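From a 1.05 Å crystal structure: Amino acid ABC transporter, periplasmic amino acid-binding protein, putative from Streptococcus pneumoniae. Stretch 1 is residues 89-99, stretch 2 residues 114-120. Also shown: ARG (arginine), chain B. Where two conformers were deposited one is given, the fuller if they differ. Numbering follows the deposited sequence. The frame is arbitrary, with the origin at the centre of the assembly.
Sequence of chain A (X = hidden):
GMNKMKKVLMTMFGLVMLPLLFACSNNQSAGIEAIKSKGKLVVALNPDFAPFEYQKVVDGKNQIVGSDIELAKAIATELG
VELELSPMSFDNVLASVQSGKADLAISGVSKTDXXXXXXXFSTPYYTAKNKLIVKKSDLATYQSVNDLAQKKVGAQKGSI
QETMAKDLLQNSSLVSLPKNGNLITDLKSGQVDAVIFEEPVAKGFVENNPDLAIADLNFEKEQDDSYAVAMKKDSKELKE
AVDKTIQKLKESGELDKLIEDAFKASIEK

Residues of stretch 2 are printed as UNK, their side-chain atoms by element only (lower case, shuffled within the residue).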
ATOM      1  N   SER A  89       8.048  -7.222   5.836  1.00 11.18           N
ATOM      2  CA  SER A  89       8.192  -5.777   5.796  0.53 11.02           C
ATOM      3  C   SER A  89       8.056  -5.252   4.383  1.00 10.15           C
ATOM      4  O   SER A  89       8.475  -5.915   3.410  1.00 10.35           O
ATOM      5  CB  SER A  89       9.559  -5.377   6.335  0.53 14.64           C
ATOM      6  OG  SER A  89      10.591  -5.862   5.500  0.53 18.56           O
ATOM      7  N   PHE A  90       7.477  -4.055   4.245  1.00  9.56           N
ATOM      8  CA  PHE A  90       7.249  -3.551   2.894  1.00  9.27           C
ATOM      9  C   PHE A  90       8.538  -3.447   2.088  1.00 10.01           C
ATOM     10  O   PHE A  90       8.570  -3.758   0.886  1.00  9.60           O
ATOM     11  CB  PHE A  90       6.514  -2.227   2.860  1.00  9.35           C
ATOM     12  CG  PHE A  90       6.232  -1.780   1.448  1.00  9.10           C
ATOM     13  CD1 PHE A  90       5.248  -2.428   0.702  1.00  9.32           C
ATOM     14  CD2 PHE A  90       6.975  -0.777   0.814  1.00  9.64           C
ATOM     15  CE1 PHE A  90       5.000  -2.071  -0.596  1.00  9.59           C
ATOM     16  CE2 PHE A  90       6.731  -0.445  -0.489  1.00 10.50           C
ATOM     17  CZ  PHE A  90       5.725  -1.072  -1.199  1.00 10.18           C
ATOM     18  N   ASP A  91       9.602  -3.024   2.754  1.00 10.61           N
ATOM     19  CA  ASP A  91      10.947  -2.846   2.192  0.53 11.53           C
ATOM     20  C   ASP A  91      11.447  -4.110   1.493  1.00 10.14           C
ATOM     21  O   ASP A  91      12.366  -4.040   0.676  1.00 12.25           O
ATOM     22  CB  ASP A  91      11.927  -2.413   3.315  0.53 11.91           C
ATOM     23  CG  ASP A  91      13.106  -1.611   2.800  0.53 13.39           C
ATOM     24  OD1 ASP A  91      12.964  -0.905   1.776  0.53 13.02           O
ATOM     25  OD2 ASP A  91      14.175  -1.684   3.434  0.53 15.01           O
ATOM     26  N   ASN A  92      10.904  -5.279   1.881  1.00 10.68           N
ATOM     27  CA  ASN A  92      11.352  -6.556   1.327  1.00 11.14           C
ATOM     28  C   ASN A  92      10.404  -7.168   0.277  1.00 10.00           C
ATOM     29  O   ASN A  92      10.737  -8.218  -0.350  1.00 11.16           O
ATOM     30  CB  ASN A  92      11.580  -7.560   2.461  1.00 12.87           C
ATOM     31  CG  ASN A  92      12.677  -7.115   3.427  1.00 14.80           C
ATOM     32  OD1 ASN A  92      12.616  -7.392   4.638  1.00 22.05           O
ATOM     33  ND2 ASN A  92      13.643  -6.418   2.915  1.00 13.78           N
ATOM     34  N   VAL A  93       9.233  -6.565   0.087  1.00  9.81           N
ATOM     35  CA  VAL A  93       8.196  -7.150  -0.779  1.00  9.12           C
ATOM     36  C   VAL A  93       8.645  -7.301  -2.234  1.00  9.07           C
ATOM     37  O   VAL A  93       8.588  -8.411  -2.821  1.00  9.93           O
ATOM     38  CB  VAL A  93       6.899  -6.329  -0.666  1.00  8.86           C
ATOM     39  CG1 VAL A  93       5.932  -6.616  -1.798  1.00  9.76           C
ATOM     40  CG2 VAL A  93       6.240  -6.599   0.650  1.00 10.27           C
ATOM     41  N   LEU A  94       9.121  -6.223  -2.839  1.00  9.28           N
ATOM     42  CA  LEU A  94       9.531  -6.325  -4.227  1.00  9.70           C
ATOM     43  C   LEU A  94      10.748  -7.219  -4.415  1.00 10.57           C
ATOM     44  O   LEU A  94      10.806  -8.019  -5.374  1.00 11.01           O
ATOM     45  CB  LEU A  94       9.723  -4.940  -4.841  1.00  9.95           C
ATOM     46  CG  LEU A  94       8.430  -4.163  -5.045  1.00 10.51           C
ATOM     47  CD1 LEU A  94       8.685  -2.717  -5.445  1.00 12.79           C
ATOM     48  CD2 LEU A  94       7.487  -4.882  -6.063  1.00 12.55           C
ATOM     49  N   ALA A  95      11.702  -7.129  -3.503  1.00 10.72           N
ATOM     50  CA  ALA A  95      12.889  -7.982  -3.589  1.00 11.72           C
ATOM     51  C   ALA A  95      12.509  -9.459  -3.596  1.00 11.44           C
ATOM     52  O   ALA A  95      13.147 -10.262  -4.279  1.00 12.85           O
ATOM     53  CB  ALA A  95      13.827  -7.676  -2.441  1.00 12.59           C
ATOM     54  N   SER A  96      11.474  -9.814  -2.850  1.00 11.44           N
ATOM     55  CA  SER A  96      11.060 -11.210  -2.765  0.51 11.90           C
ATOM     56  C   SER A  96      10.486 -11.699  -4.080  1.00 11.78           C
ATOM     57  O   SER A  96      10.654 -12.866  -4.445  1.00 14.38           O
ATOM     58  CB  SER A  96      10.050 -11.396  -1.642  0.51 12.70           C
ATOM     59  OG  SER A  96      10.674 -11.070  -0.421  0.51 16.57           O
ATOM     60  N   VAL A  97       9.822 -10.824  -4.809  1.00 11.02           N
ATOM     61  CA  VAL A  97       9.352 -11.200  -6.139  1.00 11.96           C
ATOM     62  C   VAL A  97      10.536 -11.338  -7.092  1.00 12.92           C
ATOM     63  O   VAL A  97      10.620 -12.307  -7.879  1.00 14.18           O
ATOM     64  CB  VAL A  97       8.361 -10.143  -6.651  1.00 12.06           C
ATOM     65  CG1 VAL A  97       8.022 -10.415  -8.144  1.00 13.18           C
ATOM     66  CG2 VAL A  97       7.091 -10.193  -5.806  1.00 13.52           C
ATOM     67  N   GLN A  98      11.487 -10.407  -7.008  1.00 12.91           N
ATOM     68  CA  GLN A  98      12.604 -10.395  -7.929  1.00 14.84           C
ATOM     69  C   GLN A  98      13.433 -11.669  -7.814  1.00 15.50           C
ATOM     70  O   GLN A  98      13.936 -12.203  -8.828  1.00 18.02           O
ATOM     71  CB  GLN A  98      13.488  -9.175  -7.661  1.00 14.79           C
ATOM     72  CG  GLN A  98      14.635  -9.031  -8.638  1.00 19.99           C
ATOM     73  CD  GLN A  98      15.555  -7.893  -8.287  1.00 25.10           C
ATOM     74  OE1 GLN A  98      15.757  -7.570  -7.107  1.00 23.51           O
ATOM     75  NE2 GLN A  98      16.123  -7.263  -9.308  1.00 29.95           N
ATOM     76  N   SER A  99      13.603 -12.160  -6.587  1.00 14.66           N
ATOM     77  CA  SER A  99      14.424 -13.343  -6.364  1.00 16.43           C
ATOM     78  C   SER A  99      13.653 -14.652  -6.490  1.00 16.47           C
ATOM     79  O   SER A  99      14.243 -15.726  -6.393  1.00 20.60           O
ATOM     80  CB  SER A  99      15.057 -13.277  -4.987  1.00 17.48           C
ATOM     81  OG  SER A  99      14.069 -13.329  -3.986  1.00 19.39           O
ATOM     82  N   UNK A 114      11.341   3.378 -12.406  1.00 18.09           N
ATOM     83  CA  UNK A 114      12.412   2.539 -11.917  1.00 20.41           C
ATOM     84  C   UNK A 114      11.923   1.117 -11.685  1.00 19.63           C
ATOM     85  O   UNK A 114      12.576   0.139 -12.074  1.00 21.27           O
ATOM     86  c   UNK A 114      13.991   4.257 -10.942  1.00 32.67           C
ATOM     87  o   UNK A 114      15.186   4.384 -13.002  1.00 40.39           O
ATOM     88  c   UNK A 114      15.106   3.829 -11.884  1.00 38.69           C
ATOM     89  c   UNK A 114      13.024   3.131 -10.652  1.00 25.44           C
ATOM     90  o   UNK A 114      15.898   2.932 -11.510  1.00 40.67           O
ATOM     91  N   UNK A 115      10.764   0.982 -11.044  1.00 17.09           N
ATOM     92  CA  UNK A 115      10.251  -0.352 -10.807  1.00 14.81           C
ATOM     93  C   UNK A 115       9.890  -1.095 -12.104  1.00 16.16           C
ATOM     94  O   UNK A 115      10.095  -2.307 -12.187  1.00 17.38           O
ATOM     95  n   UNK A 115       8.499   0.713  -6.183  1.00 10.37           N
ATOM     96  c   UNK A 115       8.177   0.366  -7.572  1.00 11.73           C
ATOM     97  c   UNK A 115       9.055  -0.288  -9.860  1.00 13.22           C
ATOM     98  c   UNK A 115       9.431   0.058  -8.398  1.00 12.25           C
ATOM     99  c   UNK A 115       7.596   0.985  -5.264  1.00  9.05           C
ATOM    100  n   UNK A 115       6.304   1.021  -5.589  1.00  8.81           N
ATOM    101  n   UNK A 115       7.990   1.248  -4.004  1.00 10.44           N
ATOM    102  N   UNK A 116       9.368  -0.369 -13.092  1.00 16.12           N
ATOM    103  CA  UNK A 116       8.931  -0.978 -14.359  1.00 17.68           C
ATOM    104  C   UNK A 116      10.080  -1.553 -15.156  1.00 19.81           C
ATOM    105  O   UNK A 116       9.865  -2.379 -16.033  1.00 21.54           O
ATOM    106  o   UNK A 116       6.893   0.262 -14.680  1.00 21.71           O
ATOM    107  c   UNK A 116       8.173   0.023 -15.218  1.00 20.54           C
ATOM    108  N   UNK A 117      11.299  -1.131 -14.848  1.00 18.27           N
ATOM    109  CA  UNK A 117      12.483  -1.661 -15.530  1.00 20.79           C
ATOM    110  C   UNK A 117      12.837  -3.062 -15.031  1.00 20.96           C
ATOM    111  O   UNK A 117      13.532  -3.816 -15.718  1.00 25.09           O
ATOM    112  c   UNK A 117      13.964   0.432 -17.475  1.00 35.79           C
ATOM    113  c   UNK A 117      13.597   0.581 -16.013  1.00 29.40           C
ATOM    114  n   UNK A 117      15.882  -0.003 -19.058  1.00 40.83           N
ATOM    115  c   UNK A 117      13.677  -0.748 -15.290  1.00 23.97           C
ATOM    116  c   UNK A 117      15.412  -0.033 -17.633  1.00 38.93           C
ATOM    117  N   UNK A 118      12.382  -3.395 -13.830  1.00 19.15           N
ATOM    118  CA  UNK A 118      12.793  -4.625 -13.165  1.00 20.39           C
ATOM    119  C   UNK A 118      11.623  -5.598 -13.058  1.00 18.14           C
ATOM    120  O   UNK A 118      11.835  -6.811 -13.052  1.00 20.00           O
ATOM    121  c   UNK A 118      14.607  -3.493 -11.825  1.00 33.32           C
ATOM    122  c   UNK A 118      13.334  -4.326 -11.742  1.00 30.01           C
ATOM    123  c   UNK A 118      13.590  -5.605 -10.957  1.00 27.58           C
ATOM    124  N   UNK A 119      10.398  -5.061 -13.002  1.00 15.80           N
ATOM    125  CA  UNK A 119       9.174  -5.855 -12.853  1.00 14.34           C
ATOM    126  C   UNK A 119       8.203  -5.694 -14.016  1.00 14.48           C
ATOM    127  O   UNK A 119       8.137  -4.633 -14.640  1.00 18.42           O
ATOM    128  c   UNK A 119      10.754  -4.868  -8.599  1.00 15.16           C
ATOM    129  c   UNK A 119       9.435  -6.976  -9.787  1.00 14.67           C
ATOM    130  c   UNK A 119      10.255  -7.206  -8.667  1.00 14.89           C
ATOM    131  c   UNK A 119       8.442  -5.470 -11.543  1.00 13.59           C
ATOM    132  c   UNK A 119      10.912  -6.146  -8.075  1.00 14.50           C
ATOM    133  c   UNK A 119       9.280  -5.692 -10.311  1.00 13.54           C
ATOM    134  c   UNK A 119       9.945  -4.648  -9.706  1.00 14.92           C
ATOM    135  N   UNK A 120       7.450  -6.750 -14.293  1.00 15.17           N
ATOM    136  CA  UNK A 120       6.208  -6.638 -15.052  1.00 15.22           C
ATOM    137  C   UNK A 120       5.181  -6.104 -14.039  1.00 12.50           C
ATOM    138  O   UNK A 120       5.162  -6.509 -12.855  1.00 13.88           O
ATOM    139  o   UNK A 120       7.164  -7.739 -17.475  1.00 22.99           O
ATOM    140  c   UNK A 120       5.720  -8.016 -15.557  1.00 19.87           C
ATOM    141  c   UNK A 120       6.221  -8.391 -16.952  1.00 22.21           C
ATOM    142  o   UNK A 120       5.655  -9.383 -17.506  1.00 24.92           O
TER
HETATM  143  N   ARG B 301       2.198   2.844  -2.673  1.00  7.22           N
HETATM  144  CA  ARG B 301       3.502   2.950  -1.967  1.00  7.21           C
HETATM  145  C   ARG B 301       4.616   2.259  -2.749  1.00  6.85           C
HETATM  146  O   ARG B 301       4.319   1.414  -3.619  1.00  7.83           O
HETATM  147  CB  ARG B 301       3.393   2.454  -0.538  1.00  7.22           C
HETATM  148  CG  ARG B 301       2.859   1.023  -0.430  1.00  7.27           C
HETATM  149  CD  ARG B 301       3.031   0.457   0.964  1.00  6.76           C
HETATM  150  NE  ARG B 301       2.250  -0.758   1.105  1.00  7.20           N
HETATM  151  CZ  ARG B 301       2.206  -1.511   2.185  1.00  6.86           C
HETATM  152  NH1 ARG B 301       1.462  -2.612   2.193  1.00  7.89           N
HETATM  153  NH2 ARG B 301       2.915  -1.173   3.261  1.00  7.69           N
HETATM  154  OXT ARG B 301       5.815   2.554  -2.427  1.00  7.84           O

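Position 114 carries five side-chain atoms, three carbons in a chain with two oxygens on the last. That is a carboxylate on a two-methylene stem, so the residue is Glu114. It lies beyond the reach of stretch 1, and its charged end suits an exposed site.

Position 115 has seven side-chain atoms: three carbons, a nitrogen, then a carbon bearing two more nitrogens. The chain nitrogen comes near Leu94 CD1, and a terminal nitrogen nears the Phe90 ring. The final four atoms form a planar guanidinium, which only arginine possesses. Its CA-to-CB bond points sideways, but the extended chain brings the end of Arg115 nearer to stretch 1. Leu94 CD1 lies over one face of the guanidinium, 3.5 Å from Arg115 NE, while Arg115 NH2 approaches the edge of the Phe90 ring, 4.1 Å from Phe90 CE2. The group is also a ligand anchor: Arg115 NH1 donates to ARG O at 2.8 Å, nearly linearly, and Arg115 NH2 donates to ARG OXT at 3.0 Å. Two donors on a flat cation match the two oxygens of a carboxylate, and the long, extended side chain reaches them.

At position 116 there is one carbon followed by one oxygen. Such a short hydroxyl side chain is serine; Ser116 makes no contact with stretch 1, and its hydroxyl is hydrogen-bonded to a residue close by in the chain.

Position 117 shows four carbons in a row ending in nitrogen, the signature of lysine. Lys117 is exposed and touches nothing on stretch 1, a comfortable setting for a charged amine.

Position 118 has three carbons, the first carrying the other two, and one of the branch carbons lies near Gln98 NE2. This beta-branched, wholly apolar group is valine. It points toward stretch 1, where Val118 CG1 comes within 3.4 Å of Gln98 NE2. The compact side chain packs against the end of the longer glutamine without offering it a polar partner. Behind it the chain turns, with the backbone nitrogens of Val118 and position 119 both bonded to Arg115 O.

Position 119 contains one carbon and a ring of six carbons with no heteroatom, and the ring meets Leu94, Val97 and Gln98; hence phenylalanine. Phe119 points toward the helix and is buried. Its CZ lies 3.3 Å from Leu94 O and 3.7 Å from Leu94 CB, and its CE1 lies 3.9 Å from Val97 CG1. Leu94 CD2 sits over one ring face, 4.2 Å from the centroid, in a CH-pi contact. A flat, apolar ring can use both its face and its edge here.

Position 120 has two carbons, the second with two oxygens: Asp120. It is out of reach of stretch 1, and both carboxylate oxygens are hydrogen-bonded elsewhere in the structure.

The contact works by packing, with no hydrogen bond crossing between the stretches. Leu94 meets both the Phe119 ring and the Arg115 guanidinium, while Val97 and Gln98 extend the helical surface around Phe119. Arg115 also holds the ligand carboxylate.

Stretch 2, residues 114-120: ERSKVFD
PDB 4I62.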